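Local coordinates for magnetosome protein MamA (Magnetospirillum gryphiswaldense, PDB 3AS8) that associates with magnetosomes as a tetratricopeptide-repeat protein and recognises its own copies to build complexes, probably offering a scaffold for protein-protein interactions, at residues 111-116 / 133-138. Sequence-based numbering, arbitrary orientation.
With SO4 (sulfate ion), chain C.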
# COMPACT_ATOMS: atom_id res chain seq x y z
N ASN A 111 -4.92 -6.47 0.39
CA ASN A 111 -3.94 -5.77 -0.41
C ASN A 111 -2.64 -5.61 0.33
O ASN A 111 -1.60 -5.80 -0.25
CB ASN A 111 -4.44 -4.41 -0.94
CG ASN A 111 -3.57 -3.88 -2.06
OD1 ASN A 111 -3.21 -4.63 -2.97
ND2 ASN A 111 -3.14 -2.62 -1.95
N VAL A 112 -2.68 -5.16 1.56
CA VAL A 112 -1.44 -4.99 2.34
C VAL A 112 -0.64 -6.29 2.42
O VAL A 112 0.57 -6.33 2.11
CB VAL A 112 -1.72 -4.39 3.74
CG1 VAL A 112 -0.48 -4.62 4.71
CG2 VAL A 112 -2.02 -2.87 3.69
N ARG A 113 -1.31 -7.42 2.68
CA ARG A 113 -0.59 -8.67 2.84
C ARG A 113 -0.07 -9.13 1.48
O ARG A 113 1.02 -9.64 1.38
CB ARG A 113 -1.55 -9.76 3.39
CG ARG A 113 -0.97 -11.13 3.53
CD ARG A 113 0.26 -11.19 4.38
NE ARG A 113 -0.03 -11.05 5.80
CZ ARG A 113 0.87 -11.16 6.78
NH1 ARG A 113 0.47 -11.08 8.02
NH2 ARG A 113 2.13 -11.45 6.55
N PHE A 114 -0.88 -8.96 0.43
CA PHE A 114 -0.46 -9.27 -0.95
C PHE A 114 0.79 -8.50 -1.40
O PHE A 114 1.74 -9.11 -1.78
CB PHE A 114 -1.56 -9.07 -1.91
CG PHE A 114 -1.19 -9.43 -3.32
CD1 PHE A 114 -0.98 -10.76 -3.70
CD2 PHE A 114 -0.94 -8.44 -4.25
CE1 PHE A 114 -0.60 -11.06 -4.95
CE2 PHE A 114 -0.61 -8.73 -5.48
CZ PHE A 114 -0.40 -10.02 -5.87
N ARG A 115 0.80 -7.17 -1.19
CA ARG A 115 1.93 -6.34 -1.56
C ARG A 115 3.15 -6.61 -0.73
O ARG A 115 4.27 -6.53 -1.23
CB ARG A 115 1.53 -4.83 -1.55
CG ARG A 115 0.29 -4.51 -2.46
CD ARG A 115 0.56 -4.73 -3.87
NE ARG A 115 -0.69 -4.60 -4.60
CZ ARG A 115 -0.87 -4.86 -5.88
NH1 ARG A 115 -2.10 -4.75 -6.39
NH2 ARG A 115 0.15 -5.24 -6.66
N LEU A 116 2.96 -6.99 0.53
CA LEU A 116 4.04 -7.45 1.35
C LEU A 116 4.70 -8.70 0.76
O LEU A 116 5.93 -8.82 0.66
CB LEU A 116 3.55 -7.76 2.74
CG LEU A 116 4.57 -8.41 3.70
CD1 LEU A 116 5.84 -7.57 3.81
CD2 LEU A 116 3.93 -8.69 5.12
N PHE A 133 1.80 -14.71 0.98
CA PHE A 133 0.83 -15.12 -0.03
C PHE A 133 -0.18 -16.15 0.48
O PHE A 133 -1.37 -16.04 0.23
CB PHE A 133 1.47 -15.64 -1.34
CG PHE A 133 2.27 -14.63 -2.11
CD1 PHE A 133 1.78 -13.35 -2.36
CD2 PHE A 133 3.54 -14.97 -2.64
CE1 PHE A 133 2.52 -12.43 -3.12
CE2 PHE A 133 4.27 -14.04 -3.38
CZ PHE A 133 3.76 -12.76 -3.61
N LYS A 134 0.26 -17.11 1.28
CA LYS A 134 -0.68 -18.01 1.90
C LYS A 134 -1.67 -17.42 2.93
O LYS A 134 -2.81 -17.85 2.97
CB LYS A 134 0.06 -19.18 2.46
CG LYS A 134 0.59 -20.04 1.29
CD LYS A 134 1.19 -21.37 1.79
CE LYS A 134 1.74 -22.18 0.59
NZ LYS A 134 2.35 -23.41 1.09
N ILE A 135 -1.25 -16.41 3.64
CA ILE A 135 -2.11 -15.65 4.51
C ILE A 135 -3.10 -14.84 3.71
O ILE A 135 -4.27 -14.79 4.03
CB ILE A 135 -1.29 -14.78 5.47
CG1 ILE A 135 -0.42 -15.68 6.37
CG2 ILE A 135 -2.20 -13.92 6.35
CD1 ILE A 135 0.68 -14.93 7.18
N ALA A 136 -2.65 -14.17 2.65
CA ALA A 136 -3.56 -13.52 1.73
C ALA A 136 -4.62 -14.44 1.11
O ALA A 136 -5.80 -14.07 0.93
CB ALA A 136 -2.75 -12.81 0.62
N LEU A 137 -4.20 -15.63 0.77
CA LEU A 137 -5.10 -16.61 0.19
C LEU A 137 -6.15 -17.01 1.22
O LEU A 137 -7.31 -17.24 0.88
CB LEU A 137 -4.31 -17.83 -0.24
CG LEU A 137 -4.35 -18.41 -1.62
CD1 LEU A 137 -4.18 -19.92 -1.40
CD2 LEU A 137 -5.52 -18.08 -2.55
N GLY A 138 -5.78 -17.06 2.50
CA GLY A 138 -6.82 -17.32 3.53
C GLY A 138 -7.91 -16.28 3.49
O GLY A 138 -9.07 -16.58 3.76
S SO4 C . -1.53 -4.64 -10.03
O1 SO4 C . -1.09 -3.36 -9.46
O2 SO4 C . -2.95 -4.86 -9.74
O3 SO4 C . -1.34 -4.62 -11.48
O4 SO4 C . -0.72 -5.75 -9.52
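Beside the Phe114 ring that meets Phe133 across the contact, the guanidinium of Arg115 gives NE to Asn111 OD1 (3.0 Å), one helical turn back, and NH2 to sulfate O4 (3.0 Å) in a nearly straight bond; a second bond, from NH1 to sulfate O2, is weak. The sulfate, probably from the crystallisation liquor, is consistent with a spot that can take up an anion. Phe114 CE2 lies over one guanidinium face toward its rim, and the bond to Asn111, with the sulfate, limits the rotation of the group. Phe114 and Phe133 meet obliquely, planes at 48°, with their CE1 atoms 3.9 Å apart, while Phe133 CE1 also reaches Phe114 O at 3.7 Å. On the other flank Arg113 packs on Ala136 and Ile135. Arg113 CG, anti to the backbone N, rests 3.6 Å from Ala136 N and also touches Ala136 CB; bends at chi2 (56°) and chi3 then take CD and NE obliquely across Ile135, where Arg113 NE lies 3.6 Å from Ile135 CG2. Ile135 CD1 sits over the centre of one guanidinium face, and NH2 is hydrogen-bonded to Ser132 OG. An alanine at Arg113 would probably leave Ser132 OG without this mate and open a gap over Ala136 and Ile135. The segments 111-116 and 133-138 run nearly antiparallel (156°), their axes 8.4 Å apart at closest approach, the helical hairpin packing of tetratricopeptide repeats. Helix 144-156 covers Phe133, Lys145 makes a cation-pi contact with Phe114, and helices 76-88 and 92-105 pack against helix 110-122, continuing the stacked array.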